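Local atomic coordinates of chitin binding domain (Burkholderia pseudomallei, PDB entry 3UAM), a protein that probably binds chitin or a related insoluble polysaccharide and may cleave it oxidatively as a lytic polysaccharide monooxygenase. Residues Q115-Y120 with E178-F183; S121-T126 with E172-G177. One frame throughout, in Å; residues are numbered along the deposited sequence.

Interaction 1: Q115-Y120 with E178-F183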
ATOM      1  N   GLN A 115      -8.690   4.247  11.516  1.00 11.82           N
ATOM      2  CA  GLN A 115      -9.173   4.914  10.326  1.00 11.71           C
ATOM      3  C   GLN A 115      -7.977   5.216   9.419  1.00 10.70           C
ATOM      4  O   GLN A 115      -6.989   5.823   9.847  1.00 10.93           O
ATOM      5  CB  GLN A 115      -9.897   6.196  10.735  1.00 12.93           C
ATOM      6  CG  GLN A 115     -10.804   6.771   9.677  1.00 13.59           C
ATOM      7  CD  GLN A 115     -11.902   7.631  10.283  1.00 14.81           C
ATOM      8  OE1 GLN A 115     -11.645   8.773  10.618  1.00 15.60           O
ATOM      9  NE2 GLN A 115     -13.133   7.076  10.426  1.00 15.35           N
ATOM     10  N   ILE A 116      -8.051   4.767   8.181  1.00  9.76           N
ATOM     11  CA  ILE A 116      -7.022   5.044   7.183  1.00  9.11           C
ATOM     12  C   ILE A 116      -7.541   6.097   6.216  1.00  9.03           C
ATOM     13  O   ILE A 116      -8.692   5.977   5.726  1.00  9.00           O
ATOM     14  CB  ILE A 116      -6.706   3.806   6.327  1.00  8.79           C
ATOM     15  CG1 ILE A 116      -6.412   2.576   7.197  1.00  8.88           C
ATOM     16  CG2 ILE A 116      -5.559   4.098   5.348  1.00  8.45           C
ATOM     17  CD1 ILE A 116      -5.218   2.708   8.099  1.00  9.07           C
ATOM     18  N   SER A 117      -6.733   7.130   5.952  1.00  8.70           N
ATOM     19  CA  SER A 117      -7.077   8.115   4.944  1.00  8.69           C
ATOM     20  C   SER A 117      -6.040   8.136   3.823  1.00  8.00           C
ATOM     21  O   SER A 117      -4.858   8.370   4.063  1.00  7.99           O
ATOM     22  CB  SER A 117      -7.186   9.519   5.542  1.00  9.36           C
ATOM     23  OG  SER A 117      -8.286   9.645   6.433  1.00 10.01           O
ATOM     24  N   TRP A 118      -6.513   7.934   2.606  1.00  7.49           N
ATOM     25  CA  TRP A 118      -5.749   8.204   1.368  1.00  7.11           C
ATOM     26  C   TRP A 118      -6.040   9.568   0.815  1.00  7.49           C
ATOM     27  O   TRP A 118      -7.189  10.006   0.827  1.00  7.71           O
ATOM     28  CB  TRP A 118      -6.127   7.227   0.287  1.00  6.66           C
ATOM     29  CG  TRP A 118      -5.660   5.825   0.519  1.00  6.17           C
ATOM     30  CD1 TRP A 118      -6.270   4.834   1.288  1.00  6.00           C
ATOM     31  CD2 TRP A 118      -4.484   5.188  -0.063  1.00  5.84           C
ATOM     32  NE1 TRP A 118      -5.555   3.675   1.223  1.00  5.65           N
ATOM     33  CE2 TRP A 118      -4.464   3.831   0.441  1.00  5.60           C
ATOM     34  CE3 TRP A 118      -3.467   5.609  -0.918  1.00  5.90           C
ATOM     35  CZ2 TRP A 118      -3.465   2.938   0.087  1.00  5.42           C
ATOM     36  CZ3 TRP A 118      -2.476   4.700  -1.265  1.00  5.67           C
ATOM     37  CH2 TRP A 118      -2.477   3.399  -0.769  1.00  5.42           C
ATOM     38  N   SER A 119      -5.006  10.251   0.316  1.00  7.53           N
ATOM     39  CA  SER A 119      -5.183  11.463  -0.478  1.00  7.96           C
ATOM     40  C   SER A 119      -4.480  11.261  -1.811  1.00  7.92           C
ATOM     41  O   SER A 119      -3.654  10.356  -1.953  1.00  7.40           O
ATOM     42  CB  SER A 119      -4.639  12.688   0.228  1.00  8.45           C
ATOM     43  OG  SER A 119      -5.125  13.870  -0.390  1.00  9.06           O
ATOM     44  N   TYR A 120      -4.811  12.121  -2.765  1.00  8.42           N
ATOM     45  CA  TYR A 120      -4.476  11.914  -4.157  1.00  8.62           C
ATOM     46  C   TYR A 120      -4.231  13.238  -4.853  1.00  9.59           C
ATOM     47  O   TYR A 120      -4.587  14.310  -4.360  1.00  9.90           O
ATOM     48  CB  TYR A 120      -5.634  11.209  -4.910  1.00  8.33           C
ATOM     49  CG  TYR A 120      -6.189   9.958  -4.277  1.00  7.71           C
ATOM     50  CD1 TYR A 120      -5.545   8.725  -4.420  1.00  7.17           C
ATOM     51  CD2 TYR A 120      -7.366   9.995  -3.537  1.00  7.79           C
ATOM     52  CE1 TYR A 120      -6.056   7.583  -3.850  1.00  6.74           C
ATOM     53  CE2 TYR A 120      -7.889   8.854  -2.960  1.00  7.38           C
ATOM     54  CZ  TYR A 120      -7.233   7.646  -3.121  1.00  6.88           C
ATOM     55  OH  TYR A 120      -7.761   6.512  -2.565  1.00  6.62           O
ATOM     56  N   GLU A 178     -10.512  12.348  -0.608  1.00  9.95           N
ATOM     57  CA  GLU A 178      -9.857  11.401   0.276  1.00  9.43           C
ATOM     58  C   GLU A 178     -10.694  10.128   0.419  1.00  9.02           C
ATOM     59  O   GLU A 178     -11.916  10.189   0.579  1.00  9.36           O
ATOM     60  CB  GLU A 178      -9.655  12.014   1.666  1.00 10.00           C
ATOM     61  CG  GLU A 178      -8.496  13.020   1.742  1.00 10.49           C
ATOM     62  CD  GLU A 178      -8.364  13.657   3.114  1.00 11.16           C
ATOM     63  OE1 GLU A 178      -8.999  13.138   4.080  1.00 11.77           O
ATOM     64  OE2 GLU A 178      -7.656  14.677   3.236  1.00 11.73           O
ATOM     65  N   THR A 179     -10.021   8.986   0.368  1.00  8.22           N
ATOM     66  CA  THR A 179     -10.650   7.709   0.669  1.00  7.93           C
ATOM     67  C   THR A 179     -10.424   7.384   2.152  1.00  7.92           C
ATOM     68  O   THR A 179      -9.282   7.309   2.614  1.00  7.67           O
ATOM     69  CB  THR A 179     -10.062   6.577  -0.174  1.00  7.36           C
ATOM     70  OG1 THR A 179     -10.112   6.940  -1.564  1.00  7.41           O
ATOM     71  CG2 THR A 179     -10.836   5.244   0.088  1.00  7.22           C
ATOM     72  N   ILE A 180     -11.513   7.184   2.879  1.00  8.23           N
ATOM     73  CA  ILE A 180     -11.470   6.891   4.297  1.00  8.39           C
ATOM     74  C   ILE A 180     -11.976   5.470   4.581  1.00  8.30           C
ATOM     75  O   ILE A 180     -13.141   5.148   4.331  1.00  8.41           O
ATOM     76  CB  ILE A 180     -12.307   7.906   5.059  1.00  9.13           C
ATOM     77  CG1 ILE A 180     -11.792   9.310   4.725  1.00  9.49           C
ATOM     78  CG2 ILE A 180     -12.231   7.663   6.561  1.00  9.35           C
ATOM     79  CD1 ILE A 180     -12.905  10.303   4.594  1.00 10.34           C
ATOM     80  N   HIS A 181     -11.089   4.633   5.105  1.00  8.07           N
ATOM     81  CA  HIS A 181     -11.406   3.249   5.449  1.00  8.17           C
ATOM     82  C   HIS A 181     -11.262   3.072   6.920  1.00  8.83           C
ATOM     83  O   HIS A 181     -10.434   3.742   7.532  1.00  8.97           O
ATOM     84  CB  HIS A 181     -10.470   2.307   4.719  1.00  7.45           C
ATOM     85  CG  HIS A 181     -10.699   2.274   3.219  1.00  7.07           C
ATOM     86  ND1 HIS A 181      -9.693   2.190   2.330  1.00  6.57           N
ATOM     87  CD2 HIS A 181     -11.881   2.308   2.474  1.00  7.23           C
ATOM     88  CE1 HIS A 181     -10.204   2.151   1.080  1.00  6.50           C
ATOM     89  NE2 HIS A 181     -11.539   2.240   1.167  1.00  6.90           N
ATOM     90  N   GLU A 182     -12.047   2.175   7.500  1.00  9.58           N
ATOM     91  CA  GLU A 182     -11.956   1.894   8.937  1.00 10.46           C
ATOM     92  C   GLU A 182     -12.097   0.407   9.189  1.00 10.33           C
ATOM     93  O   GLU A 182     -12.999  -0.237   8.657  1.00 10.64           O
ATOM     94  CB  GLU A 182     -13.034   2.655   9.736  1.00 11.94           C
ATOM     95  CG  GLU A 182     -12.911   2.491  11.259  1.00 13.18           C
ATOM     96  CD  GLU A 182     -13.665   3.562  12.042  1.00 14.73           C
ATOM     97  OE1 GLU A 182     -14.828   3.832  11.682  1.00 15.91           O
ATOM     98  OE2 GLU A 182     -13.088   4.157  13.005  1.00 15.85           O
ATOM     99  N   PHE A 183     -11.216  -0.131  10.017  1.00 10.01           N
ATOM    100  CA  PHE A 183     -11.303  -1.528  10.424  1.00  9.98           C
ATOM    101  C   PHE A 183     -10.618  -1.738  11.770  1.00 10.04           C
ATOM    102  O   PHE A 183      -9.957  -0.838  12.283  1.00  9.89           O
ATOM    103  CB  PHE A 183     -10.679  -2.432   9.354  1.00  9.44           C
ATOM    104  CG  PHE A 183      -9.360  -1.945   8.821  1.00  8.81           C
ATOM    105  CD1 PHE A 183      -8.188  -2.217   9.487  1.00  8.85           C
ATOM    106  CD2 PHE A 183      -9.293  -1.263   7.605  1.00  8.40           C
ATOM    107  CE1 PHE A 183      -6.970  -1.795   8.975  1.00  8.43           C
ATOM    108  CE2 PHE A 183      -8.076  -0.825   7.092  1.00  7.96           C
ATOM    109  CZ  PHE A 183      -6.913  -1.093   7.779  1.00  7.96           C
TER
HETATM  110  O   HOH W   1      -9.017  11.962   6.804  1.00 19.16           O
HETATM  111  O   HOH W   2      -6.117  15.652   1.247  1.00  4.05           O

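Interaction 2: S121-T126 with E172-G177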
ATOM      1  N   SER A 121      -3.616  13.132  -6.013  1.00 10.15           N
ATOM      2  CA  SER A 121      -3.762  14.132  -7.045  1.00 11.42           C
ATOM      3  C   SER A 121      -4.105  13.383  -8.352  1.00 11.71           C
ATOM      4  O   SER A 121      -3.448  12.372  -8.678  1.00 11.01           O
ATOM      5  CB  SER A 121      -2.482  14.944  -7.166  1.00 12.15           C
ATOM      6  OG  SER A 121      -2.669  15.960  -8.109  1.00 13.57           O
ATOM      7  N   MET A 122      -5.153  13.838  -9.050  1.00 12.67           N
ATOM      8  CA  MET A 122      -5.610  13.237 -10.306  1.00 13.31           C
ATOM      9  C   MET A 122      -5.800  11.733 -10.128  1.00 11.78           C
ATOM     10  O   MET A 122      -5.102  10.943 -10.765  1.00 11.16           O
ATOM     11  CB  MET A 122      -4.619  13.501 -11.461  1.00 15.34           C
ATOM     12  CG  MET A 122      -4.106  14.920 -11.616  1.00 17.99           C
ATOM     13  SD  MET A 122      -5.343  16.099 -12.180  1.00 23.27           S
ATOM     14  CE  MET A 122      -4.689  17.703 -11.687  1.00 23.24           C
ATOM     15  N   PRO A 123      -6.734  11.335  -9.241  1.00 10.71           N
ATOM     16  CA  PRO A 123      -6.861   9.936  -8.869  1.00  9.61           C
ATOM     17  C   PRO A 123      -7.196   9.030 -10.027  1.00  9.16           C
ATOM     18  O   PRO A 123      -7.879   9.415 -10.956  1.00  9.39           O
ATOM     19  CB  PRO A 123      -7.999   9.930  -7.815  1.00  9.68           C
ATOM     20  CG  PRO A 123      -8.699  11.243  -7.982  1.00 10.48           C
ATOM     21  CD  PRO A 123      -7.649  12.197  -8.467  1.00 11.00           C
ATOM     22  N   HIS A 124      -6.659   7.828  -9.972  1.00  8.21           N
ATOM     23  CA  HIS A 124      -6.902   6.797 -10.985  1.00  7.88           C
ATOM     24  C   HIS A 124      -8.229   6.111 -10.813  1.00  7.60           C
ATOM     25  O   HIS A 124      -8.795   6.068  -9.705  1.00  7.41           O
ATOM     26  CB  HIS A 124      -5.825   5.726 -10.842  1.00  7.44           C
ATOM     27  CG  HIS A 124      -4.536   6.055 -11.530  1.00  7.63           C
ATOM     28  ND1 HIS A 124      -4.442   6.130 -12.863  1.00  8.09           N
ATOM     29  CD2 HIS A 124      -3.267   6.324 -11.020  1.00  7.63           C
ATOM     30  CE1 HIS A 124      -3.163   6.415 -13.207  1.00  8.35           C
ATOM     31  NE2 HIS A 124      -2.441   6.521 -12.072  1.00  8.06           N
ATOM     32  N   LYS A 125      -8.732   5.533 -11.900  1.00  7.54           N
ATOM     33  CA  LYS A 125      -9.787   4.504 -11.797  1.00  7.23           C
ATOM     34  C   LYS A 125      -9.306   3.347 -10.921  1.00  6.49           C
ATOM     35  O   LYS A 125      -8.277   2.774 -11.183  1.00  6.21           O
ATOM     36  CB  LYS A 125     -10.147   3.969 -13.174  1.00  7.61           C
ATOM     37  CG  LYS A 125     -10.867   4.970 -14.049  1.00  8.29           C
ATOM     38  CD  LYS A 125     -11.190   4.396 -15.416  1.00  8.72           C
ATOM     39  CE  LYS A 125     -11.944   5.408 -16.274  1.00  9.46           C
ATOM     40  NZ  LYS A 125     -12.337   4.865 -17.609  1.00 10.03           N
ATOM     41  N   THR A 126     -10.054   3.013  -9.885  1.00  6.16           N
ATOM     42  CA  THR A 126      -9.588   2.093  -8.840  1.00  5.66           C
ATOM     43  C   THR A 126     -10.341   0.760  -8.824  1.00  5.56           C
ATOM     44  O   THR A 126     -11.559   0.752  -8.773  1.00  5.80           O
ATOM     45  CB  THR A 126      -9.780   2.733  -7.475  1.00  5.54           C
ATOM     46  OG1 THR A 126      -9.063   3.967  -7.428  1.00  5.60           O
ATOM     47  CG2 THR A 126      -9.310   1.794  -6.345  1.00  5.24           C
ATOM     48  N   GLU A 172     -18.106   5.576 -10.700  1.00 12.43           N
ATOM     49  CA  GLU A 172     -18.046   4.325  -9.947  1.00 12.10           C
ATOM     50  C   GLU A 172     -16.627   3.928  -9.563  1.00 11.04           C
ATOM     51  O   GLU A 172     -16.448   3.208  -8.602  1.00 11.03           O
ATOM     52  CB  GLU A 172     -18.695   3.167 -10.729  1.00 12.80           C
ATOM     53  CG  GLU A 172     -20.160   3.379 -11.081  1.00 14.15           C
ATOM     54  CD  GLU A 172     -21.018   3.705  -9.873  1.00 15.18           C
ATOM     55  OE1 GLU A 172     -21.637   4.796  -9.813  1.00 16.46           O
ATOM     56  OE2 GLU A 172     -21.060   2.878  -8.954  1.00 15.94           O
ATOM     57  N   LEU A 173     -15.617   4.356 -10.307  1.00 10.36           N
ATOM     58  CA  LEU A 173     -14.256   3.891 -10.022  1.00  9.50           C
ATOM     59  C   LEU A 173     -13.278   4.959  -9.552  1.00  9.30           C
ATOM     60  O   LEU A 173     -12.236   4.605  -8.992  1.00  8.69           O
ATOM     61  CB  LEU A 173     -13.657   3.137 -11.223  1.00  9.21           C
ATOM     62  CG  LEU A 173     -14.474   1.923 -11.706  1.00  9.35           C
ATOM     63  CD1 LEU A 173     -13.835   1.275 -12.933  1.00  9.29           C
ATOM     64  CD2 LEU A 173     -14.660   0.908 -10.592  1.00  8.87           C
ATOM     65  N   ILE A 174     -13.559   6.240  -9.783  1.00  9.49           N
ATOM     66  CA  ILE A 174     -12.547   7.264  -9.446  1.00  9.43           C
ATOM     67  C   ILE A 174     -12.899   8.001  -8.154  1.00  9.39           C
ATOM     68  O   ILE A 174     -13.942   8.638  -8.093  1.00  9.93           O
ATOM     69  CB  ILE A 174     -12.374   8.334 -10.538  1.00  9.94           C
ATOM     70  CG1 ILE A 174     -12.107   7.694 -11.919  1.00 10.01           C
ATOM     71  CG2 ILE A 174     -11.225   9.288 -10.149  1.00  9.94           C
ATOM     72  CD1 ILE A 174     -12.159   8.717 -13.052  1.00 10.66           C
ATOM     73  N   PRO A 175     -12.029   7.933  -7.135  1.00  8.88           N
ATOM     74  CA  PRO A 175     -12.233   8.749  -5.933  1.00  9.05           C
ATOM     75  C   PRO A 175     -12.442  10.220  -6.279  1.00  9.80           C
ATOM     76  O   PRO A 175     -11.767  10.743  -7.167  1.00  9.89           O
ATOM     77  CB  PRO A 175     -10.925   8.581  -5.157  1.00  8.58           C
ATOM     78  CG  PRO A 175     -10.362   7.281  -5.624  1.00  8.09           C
ATOM     79  CD  PRO A 175     -10.783   7.146  -7.064  1.00  8.31           C
ATOM     80  N   GLN A 176     -13.388  10.858  -5.600  1.00 10.34           N
ATOM     81  CA  GLN A 176     -13.667  12.283  -5.770  1.00 11.14           C
ATOM     82  C   GLN A 176     -13.045  13.092  -4.614  1.00 11.29           C
ATOM     83  O   GLN A 176     -13.143  14.334  -4.562  1.00 12.17           O
ATOM     84  CB  GLN A 176     -15.192  12.511  -5.838  1.00 11.69           C
ATOM     85  N   GLY A 177     -12.389  12.394  -3.698  1.00 10.64           N
ATOM     86  CA  GLY A 177     -11.763  13.024  -2.546  1.00 10.68           C
ATOM     87  C   GLY A 177     -10.971  11.987  -1.794  1.00  9.92           C
ATOM     88  O   GLY A 177     -10.763  10.878  -2.293  1.00  9.37           O
TER

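Interaction 1: Q115-Y120 with E178-F183
Ile116 and Trp118 pair with His181 and Thr179 along an antiparallel ladder that joins strand 113-121, the middle strand of a three-stranded sheet, to the outermost strand 179-184. The sheet is one layer of the immunoglobulin-like beta-sandwich of the lytic polysaccharide monooxygenases, and the pairing is a worked example of how an edge strand is held. Backbone bonds come first. Each of the two hydrogen-bonded pairs exchanges a reciprocal pair of bonds, starting with Ile116 N to His181 O at 2.7 Å. The last one, Thr179 N to Trp118 O at 3.0 Å, is the most bent, with 137° at the hydrogen. Between them, Ser117 lies in a non-hydrogen-bonded pair with Ile180, and its CA directs a CH toward Thr179 O.

Apolar contacts occur on both faces. On the face turned to the second sheet, Phe183 CG takes the crowded position between the backbone N and the carbonyl carbon (chi1 45°). Phe183 CZ lies 3.7 Å from Ile116 CG1. Trp118 and His181 share that side, and Trp118 NE1 and His181 ND1 are both hydrogen-bonded to Tyr131 OH. On the outer face, the extended chain of Gln115 passes obliquely by Ile180, Gln115 CG to Ile180 CG2 3.5 Å.

Polar side-chain contacts form one direct bond and two water bridges. Tyr120 reaches across to Thr179, whose OG1 sits at the ring edge, in its plane, and is hydrogen-bonded to Tyr120 OH at 2.6 Å; Tyr120 OH is also hydrogen-bonded to Trp129 NE1, so two bonds hold the phenol oxygen. Outside, Glu178 spreads its carboxylate between two waters, each also bonded to a serine. One water links Glu178 OE1 to Ser117 OG; the other, bound by Ser119 OG, donates to Glu178 OE2 at 2.7 Å.

Interaction 2: S121-T126 with E172-G177
Pro123 sets its ring against Ile174 and Pro175, where the chain leaves helix 169-173 and passes the loop between strands 113-121 and 126-133. The proline and isoleucine side chains cross at about a right angle. Ile174 CG2, anti to the backbone N, approaches Pro123 CG at 3.9 Å and lies closer still to Pro123 O. Pro123 CG also lies 3.2 Å from Pro175 O, while Pro123 CB meets Pro175 CD, so one ring touches both Ile174 and Pro175.

On another branch of Ile174, the aliphatic part of Lys125 crosses obliquely: Lys125 CG rests 3.7 Å from Ile174 CG1. Beyond CG the lysine runs fully extended, carrying its ammonium group away to the carbonyl of Tyr164.

Thr126 and Pro175 again cross at about a right angle, with Thr126 OG1 3.6 Å from Pro175 CD. With chi1 -58°, OG1 stands beside its own backbone N; Thr126 OG1 donates to His124 O at 3.1 Å, coming in 44° above the carbonyl plane, and Trp198 NE1 is a second partner of this hydroxyl. The backbone of Thr126 makes the single hydrogen bond between the segments, Thr126 N to Leu173 O at 2.8 Å, again from above the carbonyl plane. Leu173 points its CB toward the loop and sets CD2 3.6 Å from Thr126 O, so the last helical residue packs and accepts at once. The example illustrates a helix C-terminal end, followed by an extended exit, docked on the loop that crosses between the two sheets of a beta-sandwich, here that of the LPMO family.

Interaction 2 is nested within the chain loop closed by interaction 1, and each segment of one continues directly into a segment of the other. Both are partly buried, but interaction 1 sits nearer the middle of the protein, about 12 Å against about 16 Å from the centre of the contact to the centre of the chain, and buries more surface. Its chemistry is that of a regular strand pair, with repeated backbone bonds, an aromatic-rich inner face and a hydrated outer one. The irregular 121-126 and 172-177 pair relies instead on proline and aliphatic contacts round one backbone bond. Tyr120 connects them: Tyr120 CE2 lies 3.8 Å from Pro175 CB, carrying the packing from ladder to loop.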